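Local coordinates for protein putative TetR-family transcriptional regulator (Bordetella parapertussis 12822, PDB 3CCY) that probably binds cis-regulatory DNA as a transcriptional regulator, most likely a repressor, of the TetR family, at residues Thr35-Ile40 with Cys46-Leu51; Gln93-Phe98 with Gly165-Thr170; Leu97-Tyr102 with Ala184-Thr189. All coordinates share one frame; numbering follows the deposited sequence.

How the interactions relate
Interaction 1 lies in the predicted DNA-binding helix-turn-helix, whereas interactions 2 and 3 belong to the C-terminal domain. The centre of interaction 1 is about 34 Å from that of interaction 2 and about 35 Å from that of interaction 3, and its nearest atoms stay about 19 and 18 Å away from theirs. Interactions 2 and 3, by contrast, have centres only about 5 Å apart. Both start from helix 87-115 and share Leu97 and Phe98, but one reaches helix 153-168 and the other helix 182-195. A salt bridge ties them together, Lys96 NZ to Glu187 OE2 at 3.0 Å. Residues of both also take part in contacts with the second subunit.

Interaction 1 of 3, residues Thr35-Ile40 with Cys46-Leu51; sequences TSIGDI and CSKSRL
In the predicted helix-turn-helix, Ile37 and Ile40 on helix 37-43 meet Leu51 across the turn. One methyl of Leu51 does the work: CD2 sits 3.6 Å from Ile37 CG2 and 3.6 Å from Ile40 CG2, wedged against two branches that point the same way. Ile37 holds CG2 anti to its backbone N (chi1, measured to CG1, is -51°), and this methyl leans toward CD2. In Ile40, CD2 instead lies alongside the CB-CG2 bond, the two side chains crossing at about a right angle. Beta-branched and apolar, the isoleucines give a rigid wall against which a leucine methyl can press.

Beside this apolar cluster Lys48 passes Ile37 CG2 with its CG (4.2 Å) and brings CE to 4.1 Å from Gly38 CA, a close approach that the lack of a side chain on glycine allows. Helix 37-43 begins with a capping box, Ser36 at the N-cap: Ser36 OG accepts from Asp39 N at 3.2 Å, and Ser36 N donates almost straight to Asp39 OD2 (2.9 Å, 174°), which it meets from above the carboxylate plane. Ile40 also packs on Ile19 and Met26 of helix 15-29. A short helix and a helically coiled segment, joined by a turn and packed through apolar side chains, fit the helix-turn-helix by which TetR-family proteins probably bind DNA.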
loop_
_atom_site.group_PDB
_atom_site.type_symbol
_atom_site.label_atom_id
_atom_site.label_comp_id
_atom_site.label_asym_id
_atom_site.label_seq_id
_atom_site.Cartn_x
_atom_site.Cartn_y
_atom_site.Cartn_z
ATOM N N THR A 35 8.044 -4.954 18.233
ATOM C CA THR A 35 7.827 -6.256 18.878
ATOM C C THR A 35 9.162 -6.913 19.250
ATOM O O THR A 35 10.010 -7.131 18.390
ATOM C CB THR A 35 7.042 -7.216 17.931
ATOM O OG1 THR A 35 5.853 -6.571 17.460
ATOM C CG2 THR A 35 6.677 -8.525 18.631
ATOM N N SER A 36 9.345 -7.231 20.528
ATOM C CA SER A 36 10.567 -7.900 20.971
ATOM C C SER A 36 10.357 -9.408 21.135
ATOM O O SER A 36 9.228 -9.894 21.119
ATOM C CB SER A 36 11.081 -7.280 22.278
ATOM O OG SER A 36 10.195 -7.540 23.354
ATOM N N ILE A 37 11.460 -10.135 21.288
ATOM C CA ILE A 37 11.448 -11.571 21.574
ATOM C C ILE A 37 10.764 -11.859 22.916
ATOM O O ILE A 37 10.096 -12.882 23.072
ATOM C CB ILE A 37 12.898 -12.142 21.567
ATOM C CG1 ILE A 37 13.626 -11.694 20.238
ATOM C CG2 ILE A 37 12.896 -13.728 21.723
ATOM C CD1 ILE A 37 15.127 -11.195 20.602
ATOM N N GLY A 38 10.941 -10.950 23.877
ATOM C CA GLY A 38 10.268 -11.035 25.172
ATOM C C GLY A 38 8.758 -10.942 25.031
ATOM O O GLY A 38 8.027 -11.722 25.650
ATOM N N ASP A 39 8.303 -9.985 24.222
ATOM C CA ASP A 39 6.880 -9.824 23.878
ATOM C C ASP A 39 6.262 -11.126 23.347
ATOM O O ASP A 39 5.164 -11.514 23.756
ATOM C CB ASP A 39 6.707 -8.720 22.825
ATOM C CG ASP A 39 6.995 -7.329 23.366
ATOM O OD1 ASP A 39 6.825 -7.104 24.581
ATOM O OD2 ASP A 39 7.375 -6.447 22.562
ATOM N N ILE A 40 6.978 -11.791 22.432
ATOM C CA ILE A 40 6.560 -13.085 21.878
ATOM C C ILE A 40 6.541 -14.182 22.956
ATOM O O ILE A 40 5.506 -14.946 22.983
ATOM C CB ILE A 40 7.454 -13.483 20.674
ATOM C CG1 ILE A 40 7.367 -12.409 19.545
ATOM C CG2 ILE A 40 7.054 -14.909 20.117
ATOM C CD1 ILE A 40 8.682 -12.399 18.672
ATOM N N CYS A 46 4.749 -17.931 27.779
ATOM C CA CYS A 46 5.950 -18.770 27.899
ATOM C C CYS A 46 7.224 -18.005 28.342
ATOM O O CYS A 46 7.255 -16.727 28.389
ATOM C CB CYS A 46 6.204 -19.504 26.567
ATOM S SG CYS A 46 7.128 -21.040 26.777
ATOM N N SER A 47 8.274 -18.801 28.662
ATOM C CA SER A 47 9.569 -18.223 29.010
ATOM C C SER A 47 10.367 -17.904 27.747
ATOM O O SER A 47 10.192 -18.561 26.717
ATOM C CB SER A 47 10.358 -19.170 29.920
ATOM O OG SER A 47 10.571 -20.422 29.290
ATOM N N LYS A 48 11.241 -16.899 27.834
ATOM C CA LYS A 48 12.074 -16.470 26.699
ATOM C C LYS A 48 13.011 -17.580 26.191
ATOM O O LYS A 48 13.399 -17.576 25.019
ATOM C CB LYS A 48 12.878 -15.210 27.053
ATOM C CG LYS A 48 13.241 -14.324 25.829
ATOM C CD LYS A 48 14.450 -13.409 26.143
ATOM C CE LYS A 48 13.982 -11.983 26.542
ATOM N NZ LYS A 48 13.405 -11.887 27.994
ATOM N N SER A 49 13.352 -18.527 27.070
ATOM C CA SER A 49 14.220 -19.666 26.728
ATOM C C SER A 49 13.621 -20.538 25.601
ATOM O O SER A 49 14.355 -20.824 24.616
ATOM C CB SER A 49 14.486 -20.531 27.974
ATOM O OG SER A 49 14.670 -19.729 29.138
ATOM N N ARG A 50 12.333 -20.940 25.860
ATOM C CA ARG A 50 11.690 -21.954 25.028
ATOM C C ARG A 50 11.473 -21.551 23.559
ATOM O O ARG A 50 11.200 -22.405 22.713
ATOM C CB ARG A 50 10.378 -22.409 25.674
ATOM C CG ARG A 50 10.564 -23.035 27.057
ATOM C CD ARG A 50 9.368 -23.883 27.485
ATOM N NE ARG A 50 9.193 -25.066 26.633
ATOM C CZ ARG A 50 8.299 -25.164 25.647
ATOM N NH1 ARG A 50 8.220 -26.279 24.926
ATOM N NH2 ARG A 50 7.480 -24.151 25.378
ATOM N N LEU A 51 11.600 -20.259 23.257
ATOM C CA LEU A 51 11.527 -19.785 21.867
ATOM C C LEU A 51 12.716 -20.240 21.034
ATOM O O LEU A 51 12.564 -20.575 19.855
ATOM C CB LEU A 51 11.437 -18.262 21.807
ATOM C CG LEU A 51 10.068 -17.640 21.553
ATOM C CD1 LEU A 51 9.167 -17.810 22.767
ATOM C CD2 LEU A 51 10.259 -16.177 21.222
#

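Interaction 2 of 3, residues Gln93-Phe98 with Gly165-Thr170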
loop_
_atom_site.group_PDB
_atom_site.type_symbol
_atom_site.label_atom_id
_atom_site.label_comp_id
_atom_site.label_asym_id
_atom_site.label_seq_id
_atom_site.Cartn_x
_atom_site.Cartn_y
_atom_site.Cartn_z
ATOM N N GLN A 93 -9.681 -16.000 -11.256
ATOM C CA GLN A 93 -9.337 -16.976 -10.221
ATOM C C GLN A 93 -8.080 -16.595 -9.418
ATOM O O GLN A 93 -8.006 -16.803 -8.200
ATOM C CB GLN A 93 -9.257 -18.401 -10.795
ATOM C CG GLN A 93 -10.622 -19.029 -11.085
ATOM C CD GLN A 93 -10.532 -20.393 -11.779
ATOM O OE1 GLN A 93 -11.514 -21.158 -11.798
ATOM N NE2 GLN A 93 -9.369 -20.714 -12.336
ATOM N N ILE A 94 -7.081 -16.033 -10.091
ATOM C CA ILE A 94 -5.916 -15.528 -9.395
ATOM C C ILE A 94 -6.288 -14.402 -8.428
ATOM O O ILE A 94 -5.834 -14.381 -7.291
ATOM C CB ILE A 94 -4.824 -14.987 -10.396
ATOM C CG1 ILE A 94 -4.180 -16.138 -11.150
ATOM C CG2 ILE A 94 -3.805 -14.052 -9.651
ATOM C CD1 ILE A 94 -3.352 -15.650 -12.374
ATOM N N VAL A 95 -7.116 -13.458 -8.858
ATOM C CA VAL A 95 -7.458 -12.360 -7.948
ATOM C C VAL A 95 -8.272 -12.896 -6.721
ATOM O O VAL A 95 -8.071 -12.463 -5.602
ATOM C CB VAL A 95 -8.256 -11.246 -8.679
ATOM C CG1 VAL A 95 -8.631 -10.079 -7.696
ATOM C CG2 VAL A 95 -7.434 -10.732 -9.881
ATOM N N LYS A 96 -9.186 -13.821 -6.975
ATOM C CA LYS A 96 -10.017 -14.429 -5.916
ATOM C C LYS A 96 -9.100 -15.163 -4.943
ATOM O O LYS A 96 -9.315 -15.112 -3.739
ATOM C CB LYS A 96 -10.978 -15.433 -6.519
ATOM C CG LYS A 96 -12.210 -14.837 -7.152
ATOM C CD LYS A 96 -13.218 -15.940 -7.583
ATOM C CE LYS A 96 -14.451 -15.177 -8.139
ATOM N NZ LYS A 96 -15.544 -16.056 -8.457
ATOM N N LEU A 97 -8.065 -15.820 -5.465
ATOM C CA LEU A 97 -7.078 -16.497 -4.589
ATOM C C LEU A 97 -6.374 -15.512 -3.642
ATOM O O LEU A 97 -6.265 -15.773 -2.429
ATOM C CB LEU A 97 -6.040 -17.270 -5.412
ATOM C CG LEU A 97 -4.784 -17.767 -4.710
ATOM C CD1 LEU A 97 -5.198 -18.903 -3.776
ATOM C CD2 LEU A 97 -3.728 -18.243 -5.732
ATOM N N PHE A 98 -5.892 -14.396 -4.196
ATOM C CA PHE A 98 -5.156 -13.430 -3.363
ATOM C C PHE A 98 -6.035 -12.887 -2.253
ATOM O O PHE A 98 -5.598 -12.766 -1.093
ATOM C CB PHE A 98 -4.480 -12.312 -4.203
ATOM C CG PHE A 98 -3.393 -12.818 -5.143
ATOM C CD1 PHE A 98 -2.982 -14.138 -5.112
ATOM C CD2 PHE A 98 -2.763 -11.973 -6.027
ATOM C CE1 PHE A 98 -1.983 -14.596 -5.967
ATOM C CE2 PHE A 98 -1.748 -12.437 -6.888
ATOM C CZ PHE A 98 -1.362 -13.730 -6.849
ATOM N N GLY A 165 -1.412 -2.672 -6.678
ATOM C CA GLY A 165 -1.864 -1.593 -5.785
ATOM C C GLY A 165 -3.311 -1.715 -5.357
ATOM O O GLY A 165 -3.593 -1.573 -4.165
HETATM N N MSE A 166 -4.232 -1.925 -6.306
HETATM C CA MSE A 166 -5.650 -2.115 -5.937
HETATM C C MSE A 166 -5.850 -3.185 -4.911
HETATM O O MSE A 166 -6.610 -2.990 -3.957
HETATM C CB MSE A 166 -6.509 -2.576 -7.118
HETATM C CG MSE A 166 -6.595 -1.628 -8.225
HETATM SE SE MSE A 166 -7.959 -2.368 -9.491
HETATM C CE MSE A 166 -7.010 -2.216 -11.010
ATOM N N ILE A 167 -5.258 -4.362 -5.165
ATOM C CA ILE A 167 -5.439 -5.487 -4.235
ATOM C C ILE A 167 -4.537 -5.470 -3.008
ATOM O O ILE A 167 -4.968 -5.900 -1.963
ATOM C CB ILE A 167 -5.346 -6.901 -4.929
ATOM C CG1 ILE A 167 -4.028 -7.133 -5.675
ATOM C CG2 ILE A 167 -6.542 -7.155 -5.832
ATOM C CD1 ILE A 167 -3.858 -8.664 -5.901
ATOM N N ASN A 168 -3.290 -5.013 -3.125
ATOM C CA ASN A 168 -2.360 -4.980 -1.975
ATOM C C ASN A 168 -2.725 -3.899 -0.963
ATOM O O ASN A 168 -2.414 -4.045 0.234
ATOM C CB ASN A 168 -0.885 -4.802 -2.403
ATOM C CG ASN A 168 -0.321 -6.037 -3.089
ATOM O OD1 ASN A 168 -0.992 -7.051 -3.174
ATOM N ND2 ASN A 168 0.913 -5.956 -3.587
ATOM N N TRP A 169 -3.361 -2.808 -1.409
ATOM C CA TRP A 169 -3.784 -1.729 -0.495
ATOM C C TRP A 169 -4.962 -2.096 0.399
ATOM O O TRP A 169 -5.248 -1.382 1.360
ATOM C CB TRP A 169 -4.146 -0.444 -1.288
ATOM C CG TRP A 169 -4.243 0.819 -0.486
ATOM C CD1 TRP A 169 -5.354 1.621 -0.311
ATOM C CD2 TRP A 169 -3.205 1.403 0.265
ATOM N NE1 TRP A 169 -5.037 2.681 0.493
ATOM C CE2 TRP A 169 -3.719 2.570 0.858
ATOM C CE3 TRP A 169 -1.867 1.057 0.489
ATOM C CZ2 TRP A 169 -2.948 3.400 1.667
ATOM C CZ3 TRP A 169 -1.096 1.901 1.284
ATOM C CH2 TRP A 169 -1.642 3.039 1.870
ATOM N N THR A 170 -5.624 -3.208 0.094
ATOM C CA THR A 170 -6.826 -3.647 0.825
ATOM C C THR A 170 -6.623 -3.805 2.328
ATOM O O THR A 170 -7.522 -3.554 3.111
ATOM C CB THR A 170 -7.446 -4.948 0.233
ATOM O OG1 THR A 170 -6.450 -5.968 0.106
ATOM C CG2 THR A 170 -8.062 -4.633 -1.188
#
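Phe98 and Ile167 make the closest approach between 93-98 and 165-170: Ile167 CD1 lies 3.5 Å from Phe98 CD2, at the edge of the ring and in its plane, so the methyl abuts the rim and not the face. The other branch of the same isoleucine serves a second partner, with CG2 at 4.0 Å from Val95 CG1. Ile167 thus reaches both Val95 and Phe98, three positions and nearly one turn apart on helix 87-115. A branched side chain suits this place because its two ends can reach two neighbours at once.

The torsions account for the fit. In Ile167, chi1 of 57° puts CG1 between backbone N and carbonyl carbon, and the extended chi2 (162°) carries CD1 on to the ring; CG2, beside the backbone N, is left for the valine. Val95 presents CG1, the branch anti to its backbone N. The ring of Phe98 is in turn backed by its own helix: Ile94 O stands 3.5 Å above one face, offset toward the rim, while also accepting the backbone N of Phe98 at 3.1 Å.

Further out, Phe98 is enclosed by Leu73 and Cys77 of helix 58-81 and by Leu134 and Val138 of helix 122-145. Val95 leans instead on Val190 of helix 182-195, so the contact is buried where helix 87-115 passes among four other helices.

Interaction 3 of 3, residues Leu97-Tyr102 with Ala184-Thr189; sequences LFLEIY and ALAERT
Leu185, which packs on Leu99, has its carbonyl O gripped twice by Thr189, one turn further along helix 182-195. The backbone N of Thr189 donates to Leu185 O at 2.8 Å, the regular helical bond, and Thr189 OG1 donates to it at 2.7 Å. The two donors come from opposite faces of the carbonyl plane; the hydroxyl sits 40° out of it, with a C=O...donor angle of 139°. Threonine suits a buried helical site like this, since its hydroxyl can be satisfied by its own helix and its methyl remains for packing.

Across the contact, helix 87-115 touches its partner with a single methyl. Leu99 CD1 is 3.6 Å from Leu185 CG and 3.6 Å from Ala186 N, and lies 4.0 Å from Ala186 CB. Leu99 can reach so far because its outer torsion is extended (chi2 -179°), carrying CD1 out from helix 87-115. The two leucine side chains meet at about a right angle. Ala186, with only a methyl, lets the backbones come near: the alpha carbons of Leu99 and Ala186 are 6.8 Å apart, and the leucine tip can lie against the helix backbone itself.

Beyond the pair, Leu185 also packs on Trp173 and Tyr174 and on Val158 of the second subunit, while Arg188 NE forms a salt bridge with Asp159 of that subunit. Helix 182-195 thus packs on helix 87-115 of its own chain and also reaches the second subunit, consistent with the helical dimer interface of TetR-family C-terminal domains.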
loop_
_atom_site.group_PDB
_atom_site.type_symbol
_atom_site.label_atom_id
_atom_site.label_comp_id
_atom_site.label_asym_id
_atom_site.label_seq_id
_atom_site.Cartn_x
_atom_site.Cartn_y
_atom_site.Cartn_z
ATOM N N LEU A 97 -8.065 -15.820 -5.465
ATOM C CA LEU A 97 -7.078 -16.497 -4.589
ATOM C C LEU A 97 -6.374 -15.512 -3.642
ATOM O O LEU A 97 -6.265 -15.773 -2.429
ATOM C CB LEU A 97 -6.040 -17.270 -5.412
ATOM C CG LEU A 97 -4.784 -17.767 -4.710
ATOM C CD1 LEU A 97 -5.198 -18.903 -3.776
ATOM C CD2 LEU A 97 -3.728 -18.243 -5.732
ATOM N N PHE A 98 -5.892 -14.396 -4.196
ATOM C CA PHE A 98 -5.156 -13.430 -3.363
ATOM C C PHE A 98 -6.035 -12.887 -2.253
ATOM O O PHE A 98 -5.598 -12.766 -1.093
ATOM C CB PHE A 98 -4.480 -12.312 -4.203
ATOM C CG PHE A 98 -3.393 -12.818 -5.143
ATOM C CD1 PHE A 98 -2.982 -14.138 -5.112
ATOM C CD2 PHE A 98 -2.763 -11.973 -6.027
ATOM C CE1 PHE A 98 -1.983 -14.596 -5.967
ATOM C CE2 PHE A 98 -1.748 -12.437 -6.888
ATOM C CZ PHE A 98 -1.362 -13.730 -6.849
ATOM N N LEU A 99 -7.291 -12.601 -2.573
ATOM C CA LEU A 99 -8.205 -12.070 -1.574
ATOM C C LEU A 99 -8.682 -13.120 -0.596
ATOM O O LEU A 99 -8.978 -12.809 0.553
ATOM C CB LEU A 99 -9.372 -11.302 -2.229
ATOM C CG LEU A 99 -8.920 -10.009 -2.921
ATOM C CD1 LEU A 99 -10.116 -9.307 -3.502
ATOM C CD2 LEU A 99 -8.170 -9.044 -1.969
ATOM N N GLU A 100 -8.731 -14.377 -1.034
ATOM C CA GLU A 100 -9.021 -15.473 -0.136
ATOM C C GLU A 100 -7.917 -15.596 0.948
ATOM O O GLU A 100 -8.208 -15.764 2.150
ATOM C CB GLU A 100 -9.187 -16.771 -0.938
ATOM C CG GLU A 100 -9.373 -18.024 -0.098
ATOM C CD GLU A 100 -8.746 -19.261 -0.729
ATOM O OE1 GLU A 100 -8.938 -19.531 -1.950
ATOM O OE2 GLU A 100 -8.063 -19.990 0.009
ATOM N N ILE A 101 -6.666 -15.526 0.502
ATOM C CA ILE A 101 -5.505 -15.585 1.379
ATOM C C ILE A 101 -5.478 -14.421 2.407
ATOM O O ILE A 101 -5.132 -14.620 3.581
ATOM C CB ILE A 101 -4.229 -15.811 0.545
ATOM C CG1 ILE A 101 -4.325 -17.217 -0.090
ATOM C CG2 ILE A 101 -2.964 -15.655 1.394
ATOM C CD1 ILE A 101 -3.185 -17.595 -1.018
ATOM N N TYR A 102 -5.948 -13.241 1.997
ATOM C CA TYR A 102 -6.273 -12.145 2.947
ATOM C C TYR A 102 -7.376 -12.475 3.995
ATOM O O TYR A 102 -7.205 -12.281 5.214
ATOM C CB TYR A 102 -6.660 -10.910 2.146
ATOM C CG TYR A 102 -6.977 -9.711 3.003
ATOM C CD1 TYR A 102 -5.945 -8.904 3.526
ATOM C CD2 TYR A 102 -8.306 -9.368 3.278
ATOM C CE1 TYR A 102 -6.225 -7.797 4.312
ATOM C CE2 TYR A 102 -8.594 -8.256 4.056
ATOM C CZ TYR A 102 -7.552 -7.478 4.575
ATOM O OH TYR A 102 -7.849 -6.403 5.348
ATOM N N ALA A 184 -16.827 -11.328 -3.876
ATOM C CA ALA A 184 -17.455 -10.095 -4.395
ATOM C C ALA A 184 -16.403 -9.000 -4.656
ATOM O O ALA A 184 -16.418 -8.335 -5.701
ATOM C CB ALA A 184 -18.578 -9.600 -3.424
ATOM N N LEU A 185 -15.461 -8.823 -3.733
ATOM C CA LEU A 185 -14.451 -7.773 -3.922
ATOM C C LEU A 185 -13.576 -8.105 -5.158
ATOM O O LEU A 185 -13.226 -7.210 -5.960
ATOM C CB LEU A 185 -13.606 -7.583 -2.643
ATOM C CG LEU A 185 -12.441 -6.603 -2.777
ATOM C CD1 LEU A 185 -12.981 -5.202 -3.081
ATOM C CD2 LEU A 185 -11.589 -6.560 -1.465
ATOM N N ALA A 186 -13.235 -9.386 -5.309
ATOM C CA ALA A 186 -12.391 -9.859 -6.400
ATOM C C ALA A 186 -13.088 -9.630 -7.735
ATOM O O ALA A 186 -12.461 -9.089 -8.656
ATOM C CB ALA A 186 -12.047 -11.400 -6.242
ATOM N N GLU A 187 -14.365 -10.034 -7.829
ATOM C CA GLU A 187 -15.180 -9.820 -9.051
ATOM C C GLU A 187 -15.280 -8.370 -9.452
ATOM O O GLU A 187 -15.144 -8.029 -10.640
ATOM C CB GLU A 187 -16.563 -10.450 -8.919
ATOM C CG GLU A 187 -16.411 -11.971 -8.807
ATOM C CD GLU A 187 -17.688 -12.761 -8.615
ATOM O OE1 GLU A 187 -18.664 -12.195 -8.069
ATOM O OE2 GLU A 187 -17.691 -13.973 -8.989
ATOM N N ARG A 188 -15.531 -7.523 -8.449
ATOM C CA ARG A 188 -15.554 -6.072 -8.619
ATOM C C ARG A 188 -14.210 -5.519 -9.116
ATOM O O ARG A 188 -14.182 -4.728 -10.052
ATOM C CB ARG A 188 -15.840 -5.391 -7.284
ATOM C CG ARG A 188 -16.107 -3.839 -7.419
ATOM C CD ARG A 188 -17.432 -3.644 -8.075
ATOM N NE ARG A 188 -17.937 -2.270 -8.003
ATOM C CZ ARG A 188 -19.171 -1.939 -8.368
ATOM N NH1 ARG A 188 -19.994 -2.887 -8.797
ATOM N NH2 ARG A 188 -19.576 -0.690 -8.318
ATOM N N THR A 189 -13.126 -5.860 -8.420
ATOM C CA THR A 189 -11.747 -5.486 -8.814
ATOM C C THR A 189 -11.433 -5.838 -10.293
ATOM O O THR A 189 -10.939 -5.014 -11.073
ATOM C CB THR A 189 -10.739 -6.173 -7.888
ATOM O OG1 THR A 189 -11.014 -5.750 -6.544
ATOM C CG2 THR A 189 -9.283 -5.826 -8.271
#